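PDB 2FNA: conserved hypothetical protein from Sulfolobus solfataricus, which binds ADP with a magnesium ion and, as an archaeal AAA+ ATPase of the P-loop NTPase clan, probably hydrolyses ATP. Local coordinates for residues Thr41-Ile46 / Val204-Phe209; Leu34-Arg39 / Ser178-Leu183. All coordinates share one frame; numbering follows the deposited sequence.

Contact 1: residues Thr41-Ile46 / Val204-Phe209; sequences TGKSSI and VELKPF. With MG (magnesium ion), chain C; ADP (adenosine-5'-diphosphate), chain D.
The P-loop (Walker A) turn and first helical residues of an AAA+ ATPase, T41-I46, rest on V204-F209, from edge strand 202-206 and the loop after it, and L206 fills the joint. Its CD1 lies 3.3 Å from G42 C, close against the G42-K43 peptide, and its tip meets that of I46, whose CD1 touches V204 CG1 at 4.1 Å. T41 OG1 sits between the backbone N and the carbonyl carbon (chi1 51°), 3.8 Å from L206 CB, and is hydrogen-bonded to L38 O. G42, the N-cap, has phi 107°, where a CB would jam against the preceding carbonyl oxygen and crowd the adenine N7.

K43 N reaches ADP O1B at 2.8 Å with an N-H...O angle of 160°. The K43 chain bends at chi3 and chi4 and returns NZ to that same oxygen at 2.9 Å; NZ also bonds S178 OG and G37 O. A methionine in place of K43 would probably leave O1B without this charged partner, and S178 OG and G37 O without that donor. S44 OG binds magnesium at 2.1 Å, with ADP O3B and four waters completing six ligands, and is hydrogen-bonded to D144 OD2. F209 presents its ring edge to adenine N6, with CZ 3.9 Å away.

Helix 19-27 packs on I46 and V204, strand 32-37 bonds to strand 202-206 through its backbone, and helix 243-256 touches F209.

Contact 2: residues Leu34-Arg39 / Ser178-Leu183; sequences LVLGLR and SEMGLL. With ADP (adenosine-5'-diphosphate), chain D.
S178 meets G37 and the R39 side chain, at the point where the chain leaves strand 171-177. Its CA-H points almost straight at G37 O, with a CA...O separation of 3.3 Å and an angle of 169° at the hydrogen. G37 is the first glycine of the apparent P-loop, with a positive phi that calls for glycine, and L38 and R39 belong to the ADP pocket. S178 OG lies 3.5 Å from R39 CG in a packing contact; its polar partners are E145 OE2 and the P-loop lysine. S178 CB stands over one face of the R39 guanidinium, offset toward the rim. A water joins the two backbones, accepting from R39 N at 3.0 Å and donating to S178 O.

E179, the N-cap of the following helix, runs side by side with R39 and points the same way. The resulting salt bridge is long, 4.0 Å from E179 OE2 to R39 NH2, and the carboxylate and guanidinium planes are 59° apart, a geometry unlike a paired, coplanar bridge. The carboxylate has other anchors in Q147 NE2 and H335 ND1.

At selenomethionine M180, CG touches L36 CD1 at 4.2 Å, the two side chains crossing at about a right angle. One turn after E179, L183 N bonds to E179 O. Chi1 of -179° sets L183 CG anti to the backbone N; from there CD2 lies 3.7 Å from L36 CD2 and 4.2 Å from L34 CD2, making the apolar end of the contact.

Helix 180-186 thus packs against L34 and L36 of strand 32-37, a strand flanked in the parallel sheet by strands 171-177 and 202-206.

How the contacts relate
From the N terminus, the chain runs along strand 32-37, through the phosphate-binding turn and into helix 43-54, supplying the first segment of each contact. Contact 2 closes its loop first, when the chain emerges from strand 171-177 at S178-L183; contact 1 closes after helix 180-186, within and just beyond strand 202-206. The segments alternate, so the two loops cross. The centres of the two contacts are about 10 Å apart, and two probable hydrogen bonds join them: L36 N to V204 O at 2.7 Å, and the bond from K43 to S178. Together the contacts tie the nucleotide-binding turn and two helices to neighbouring strands of one parallel sheet, and both touch ADP.

Contact 1: residues Thr41-Ile46 / Val204-Phe209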
loop_
_atom_site.group_PDB
_atom_site.type_symbol
_atom_site.label_atom_id
_atom_site.label_comp_id
_atom_site.label_asym_id
_atom_site.label_seq_id
_atom_site.Cartn_x
_atom_site.Cartn_y
_atom_site.Cartn_z
ATOM N N THR A 41 -2.804 -7.077 -2.570
ATOM C CA THR A 41 -2.640 -7.461 -3.975
ATOM C C THR A 41 -1.180 -7.822 -4.339
ATOM O O THR A 41 -0.914 -8.258 -5.446
ATOM C CB THR A 41 -3.220 -6.406 -4.964
ATOM O OG1 THR A 41 -2.716 -5.114 -4.647
ATOM C CG2 THR A 41 -4.768 -6.376 -4.913
ATOM N N GLY A 42 -0.257 -7.657 -3.399
ATOM C CA GLY A 42 1.124 -8.079 -3.571
ATOM C C GLY A 42 2.112 -6.959 -3.782
ATOM O O GLY A 42 3.239 -7.215 -4.235
ATOM N N LYS A 43 1.718 -5.723 -3.451
ATOM C CA LYS A 43 2.575 -4.563 -3.735
ATOM C C LYS A 43 3.882 -4.683 -2.954
ATOM O O LYS A 43 4.947 -4.621 -3.538
ATOM C CB LYS A 43 1.882 -3.229 -3.434
ATOM C CG LYS A 43 0.620 -2.934 -4.241
ATOM C CD LYS A 43 0.029 -1.583 -3.877
ATOM C CE LYS A 43 -0.453 -1.492 -2.413
ATOM N NZ LYS A 43 -1.533 -2.453 -2.115
ATOM N N SER A 44 3.809 -4.877 -1.637
ATOM C CA SER A 44 5.040 -4.966 -0.841
ATOM C C SER A 44 5.892 -6.158 -1.306
ATOM O O SER A 44 7.123 -6.063 -1.362
ATOM C CB SER A 44 4.758 -5.025 0.673
ATOM O OG SER A 44 4.082 -3.863 1.151
ATOM N N SER A 45 5.239 -7.263 -1.671
ATOM C CA SER A 45 5.922 -8.444 -2.231
ATOM C C SER A 45 6.758 -8.164 -3.495
ATOM O O SER A 45 7.960 -8.553 -3.578
ATOM C CB SER A 45 4.912 -9.587 -2.495
ATOM O OG SER A 45 4.218 -10.021 -1.311
ATOM N N ILE A 46 6.167 -7.532 -4.504
ATOM C CA ILE A 46 6.939 -7.317 -5.735
ATOM C C ILE A 46 8.058 -6.317 -5.536
ATOM O O ILE A 46 9.069 -6.398 -6.210
ATOM C CB ILE A 46 6.098 -6.904 -6.960
ATOM C CG1 ILE A 46 5.398 -5.549 -6.782
ATOM C CG2 ILE A 46 5.141 -7.998 -7.355
ATOM C CD1 ILE A 46 5.025 -4.926 -8.131
ATOM N N VAL A 204 3.023 0.683 -12.091
ATOM C CA VAL A 204 2.672 -0.737 -12.078
ATOM C C VAL A 204 1.447 -0.909 -11.164
ATOM O O VAL A 204 1.427 -0.383 -10.050
ATOM C CB VAL A 204 3.840 -1.527 -11.487
ATOM C CG1 VAL A 204 3.549 -2.988 -11.477
ATOM C CG2 VAL A 204 5.132 -1.243 -12.268
ATOM N N GLU A 205 0.397 -1.565 -11.641
ATOM C CA GLU A 205 -0.796 -1.800 -10.828
ATOM C C GLU A 205 -1.027 -3.312 -10.641
ATOM O O GLU A 205 -1.022 -4.058 -11.601
ATOM C CB GLU A 205 -2.029 -1.188 -11.468
ATOM C CG GLU A 205 -3.273 -1.357 -10.591
ATOM C CD GLU A 205 -4.553 -0.763 -11.180
ATOM O OE1 GLU A 205 -4.540 -0.314 -12.349
ATOM O OE2 GLU A 205 -5.573 -0.753 -10.439
ATOM N N LEU A 206 -1.289 -3.738 -9.409
ATOM C CA LEU A 206 -1.667 -5.119 -9.141
ATOM C C LEU A 206 -3.167 -5.254 -8.923
ATOM O O LEU A 206 -3.730 -4.685 -7.977
ATOM C CB LEU A 206 -0.920 -5.636 -7.944
ATOM C CG LEU A 206 0.605 -5.667 -8.088
ATOM C CD1 LEU A 206 1.222 -6.027 -6.800
ATOM C CD2 LEU A 206 0.981 -6.648 -9.143
ATOM N N LYS A 207 -3.807 -5.984 -9.821
ATOM C CA LYS A 207 -5.251 -6.162 -9.746
ATOM C C LYS A 207 -5.491 -7.462 -9.007
ATOM O O LYS A 207 -4.609 -8.307 -8.952
ATOM C CB LYS A 207 -5.889 -6.120 -11.165
ATOM C CG LYS A 207 -5.944 -4.666 -11.715
ATOM C CD LYS A 207 -6.576 -4.573 -13.051
ATOM C CE LYS A 207 -6.434 -3.159 -13.645
ATOM N NZ LYS A 207 -7.028 -2.075 -12.757
ATOM N N PRO A 208 -6.670 -7.609 -8.392
ATOM C CA PRO A 208 -7.091 -8.900 -7.894
ATOM C C PRO A 208 -6.941 -9.950 -8.972
ATOM O O PRO A 208 -7.070 -9.637 -10.176
ATOM C CB PRO A 208 -8.588 -8.691 -7.637
ATOM C CG PRO A 208 -8.693 -7.267 -7.305
ATOM C CD PRO A 208 -7.700 -6.585 -8.189
ATOM N N PHE A 209 -6.733 -11.192 -8.572
ATOM C CA PHE A 209 -6.827 -12.286 -9.531
ATOM C C PHE A 209 -8.213 -12.397 -10.164
ATOM O O PHE A 209 -9.246 -12.264 -9.483
ATOM C CB PHE A 209 -6.468 -13.615 -8.868
ATOM C CG PHE A 209 -5.037 -13.703 -8.359
ATOM C CD1 PHE A 209 -3.990 -13.159 -9.058
ATOM C CD2 PHE A 209 -4.750 -14.413 -7.210
ATOM C CE1 PHE A 209 -2.677 -13.265 -8.575
ATOM C CE2 PHE A 209 -3.436 -14.546 -6.740
ATOM C CZ PHE A 209 -2.404 -13.985 -7.438
HETATM MG MG MG C . 1.975 -3.690 1.557
HETATM P PB ADP D . 0.070 -5.434 -0.364
HETATM O O1B ADP D . -0.408 -5.112 -1.744
HETATM O O2B ADP D . -1.033 -5.251 0.674
HETATM O O3B ADP D . 1.393 -4.874 0.038
HETATM P PA ADP D . 1.401 -8.014 0.181
HETATM O O1A ADP D . 2.676 -8.033 -0.599
HETATM O O2A ADP D . 1.618 -7.653 1.591
HETATM O O3A ADP D . 0.211 -7.090 -0.434
HETATM O "O5'" ADP D . 0.706 -9.421 -0.067
HETATM C "C5'" ADP D . -0.450 -9.853 0.671
HETATM C "C4'" ADP D . -0.361 -11.353 0.941
HETATM O "O4'" ADP D . -0.619 -12.110 -0.227
HETATM C "C3'" ADP D . 0.979 -11.825 1.414
HETATM O "O3'" ADP D . 0.754 -13.003 2.218
HETATM C "C2'" ADP D . 1.691 -12.254 0.151
HETATM O "O2'" ADP D . 2.677 -13.249 0.384
HETATM C "C1'" ADP D . 0.537 -12.823 -0.627
HETATM N N9 ADP D . 0.614 -12.672 -2.076
HETATM C C8 ADP D . 0.105 -11.645 -2.790
HETATM N N7 ADP D . 0.286 -11.854 -4.094
HETATM C C5 ADP D . 0.946 -13.029 -4.226
HETATM C C6 ADP D . 1.456 -13.863 -5.336
HETATM N N6 ADP D . 1.322 -13.454 -6.614
HETATM N N1 ADP D . 2.058 -15.050 -5.039
HETATM C C2 ADP D . 2.192 -15.487 -3.772
HETATM N N3 ADP D . 1.746 -14.786 -2.715
HETATM C C4 ADP D . 1.128 -13.585 -2.891
HETATM O O HOH W 1 -0.040 -3.359 2.128
HETATM O O HOH W 2 2.122 -1.990 0.527
HETATM O O HOH W 3 2.197 -5.425 2.730
HETATM O O HOH W 4 2.672 -2.561 3.223
#

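Contact 2: residues Leu34-Arg39 / Ser178-Leu183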
loop_
_atom_site.group_PDB
_atom_site.type_symbol
_atom_site.label_atom_id
_atom_site.label_comp_id
_atom_site.label_asym_id
_atom_site.label_seq_id
_atom_site.Cartn_x
_atom_site.Cartn_y
_atom_site.Cartn_z
ATOM N N LEU A 34 5.562 4.266 -9.343
ATOM C CA LEU A 34 4.378 4.054 -8.513
ATOM C C LEU A 34 3.959 2.589 -8.589
ATOM O O LEU A 34 3.892 1.986 -9.662
ATOM C CB LEU A 34 3.201 4.943 -8.921
ATOM C CG LEU A 34 3.367 6.451 -8.789
ATOM C CD1 LEU A 34 2.004 7.061 -8.988
ATOM C CD2 LEU A 34 3.969 6.897 -7.434
ATOM N N VAL A 35 3.712 2.013 -7.422
ATOM C CA VAL A 35 3.163 0.667 -7.335
ATOM C C VAL A 35 1.767 0.814 -6.754
ATOM O O VAL A 35 1.596 1.218 -5.602
ATOM C CB VAL A 35 4.055 -0.291 -6.491
ATOM C CG1 VAL A 35 3.438 -1.697 -6.455
ATOM C CG2 VAL A 35 5.500 -0.390 -7.118
ATOM N N LEU A 36 0.778 0.475 -7.565
ATOM C CA LEU A 36 -0.619 0.595 -7.185
ATOM C C LEU A 36 -1.310 -0.763 -7.018
ATOM O O LEU A 36 -0.822 -1.799 -7.461
ATOM C CB LEU A 36 -1.374 1.436 -8.239
ATOM C CG LEU A 36 -0.720 2.767 -8.642
ATOM C CD1 LEU A 36 -1.456 3.423 -9.792
ATOM C CD2 LEU A 36 -0.666 3.717 -7.470
ATOM N N GLY A 37 -2.478 -0.729 -6.379
ATOM C CA GLY A 37 -3.245 -1.931 -6.113
ATOM C C GLY A 37 -3.922 -1.842 -4.765
ATOM O O GLY A 37 -3.412 -1.199 -3.862
ATOM N N LEU A 38 -5.095 -2.464 -4.642
ATOM C CA LEU A 38 -5.772 -2.543 -3.355
ATOM C C LEU A 38 -4.901 -3.252 -2.354
ATOM O O LEU A 38 -3.967 -3.999 -2.713
ATOM C CB LEU A 38 -7.084 -3.315 -3.492
ATOM C CG LEU A 38 -8.138 -2.671 -4.394
ATOM C CD1 LEU A 38 -9.239 -3.718 -4.829
ATOM C CD2 LEU A 38 -8.783 -1.491 -3.749
ATOM N N ARG A 39 -5.203 -3.053 -1.085
ATOM C CA ARG A 39 -4.588 -3.849 -0.077
ATOM C C ARG A 39 -4.593 -5.319 -0.445
ATOM O O ARG A 39 -5.549 -5.840 -1.012
ATOM C CB ARG A 39 -5.266 -3.676 1.266
ATOM C CG ARG A 39 -4.792 -2.519 2.024
ATOM C CD ARG A 39 -5.404 -2.506 3.406
ATOM N NE ARG A 39 -5.837 -1.166 3.709
ATOM C CZ ARG A 39 -5.028 -0.162 4.003
ATOM N NH1 ARG A 39 -3.708 -0.341 4.068
ATOM N NH2 ARG A 39 -5.552 1.036 4.237
ATOM N N SER A 178 -2.004 1.687 -1.333
ATOM C CA SER A 178 -3.229 0.911 -1.369
ATOM C C SER A 178 -4.452 1.780 -1.587
ATOM O O SER A 178 -5.512 1.255 -1.860
ATOM C CB SER A 178 -3.407 0.114 -0.071
ATOM O OG SER A 178 -2.406 -0.901 0.011
ATOM N N GLU A 179 -4.300 3.101 -1.416
ATOM C CA GLU A 179 -5.382 4.073 -1.500
ATOM C C GLU A 179 -4.979 4.981 -2.670
ATOM O O GLU A 179 -4.295 5.989 -2.490
ATOM C CB GLU A 179 -5.485 4.884 -0.193
ATOM C CG GLU A 179 -5.871 4.066 1.056
ATOM C CD GLU A 179 -5.533 4.776 2.387
ATOM O OE1 GLU A 179 -4.381 5.276 2.560
ATOM O OE2 GLU A 179 -6.405 4.797 3.293
HETATM N N MSE A 180 -5.388 4.606 -3.870
HETATM C CA MSE A 180 -4.847 5.217 -5.090
HETATM C C MSE A 180 -5.061 6.723 -5.154
HETATM O O MSE A 180 -4.139 7.460 -5.411
HETATM C CB MSE A 180 -5.475 4.588 -6.318
HETATM C CG MSE A 180 -4.736 4.904 -7.629
HETATM SE SE MSE A 180 -5.771 4.138 -9.114
HETATM C CE MSE A 180 -7.643 4.123 -8.438
ATOM N N GLY A 181 -6.289 7.161 -4.932
ATOM C CA GLY A 181 -6.620 8.570 -5.022
ATOM C C GLY A 181 -5.826 9.378 -4.015
ATOM O O GLY A 181 -5.395 10.474 -4.331
ATOM N N LEU A 182 -5.649 8.850 -2.800
ATOM C CA LEU A 182 -4.940 9.572 -1.754
ATOM C C LEU A 182 -3.469 9.710 -2.104
ATOM O O LEU A 182 -2.874 10.742 -1.828
ATOM C CB LEU A 182 -5.133 8.923 -0.364
ATOM C CG LEU A 182 -4.621 9.764 0.821
ATOM C CD1 LEU A 182 -5.482 11.023 0.984
ATOM C CD2 LEU A 182 -4.591 8.973 2.141
ATOM N N LEU A 183 -2.900 8.677 -2.729
ATOM C CA LEU A 183 -1.501 8.732 -3.231
ATOM C C LEU A 183 -1.290 9.821 -4.284
ATOM O O LEU A 183 -0.353 10.624 -4.194
ATOM C CB LEU A 183 -1.074 7.396 -3.801
ATOM C CG LEU A 183 0.391 7.333 -4.345
ATOM C CD1 LEU A 183 1.397 7.772 -3.272
ATOM C CD2 LEU A 183 0.777 5.966 -4.870
HETATM P PB ADP D . 0.070 -5.434 -0.364
HETATM O O1B ADP D . -0.408 -5.112 -1.744
HETATM O O2B ADP D . -1.033 -5.251 0.674
HETATM O O3B ADP D . 1.393 -4.874 0.038
HETATM P PA ADP D . 1.401 -8.014 0.181
HETATM O O1A ADP D . 2.676 -8.033 -0.599
HETATM O O2A ADP D . 1.618 -7.653 1.591
HETATM O O3A ADP D . 0.211 -7.090 -0.434
HETATM O "O5'" ADP D . 0.706 -9.421 -0.067
HETATM C "C5'" ADP D . -0.450 -9.853 0.671
HETATM C "C4'" ADP D . -0.361 -11.353 0.941
HETATM O "O4'" ADP D . -0.619 -12.110 -0.227
HETATM C "C3'" ADP D . 0.979 -11.825 1.414
HETATM O "O3'" ADP D . 0.754 -13.003 2.218
HETATM C "C2'" ADP D . 1.691 -12.254 0.151
HETATM O "O2'" ADP D . 2.677 -13.249 0.384
HETATM C "C1'" ADP D . 0.537 -12.823 -0.627
HETATM N N9 ADP D . 0.614 -12.672 -2.076
HETATM C C8 ADP D . 0.105 -11.645 -2.790
HETATM N N7 ADP D . 0.286 -11.854 -4.094
HETATM C C5 ADP D . 0.946 -13.029 -4.226
HETATM C C6 ADP D . 1.456 -13.863 -5.336
HETATM N N6 ADP D . 1.322 -13.454 -6.614
HETATM N N1 ADP D . 2.058 -15.050 -5.039
HETATM C C2 ADP D . 2.192 -15.487 -3.772
HETATM N N3 ADP D . 1.746 -14.786 -2.715
HETATM C C4 ADP D . 1.128 -13.585 -2.891
HETATM O O HOH W 5 -7.080 -0.777 -0.593
#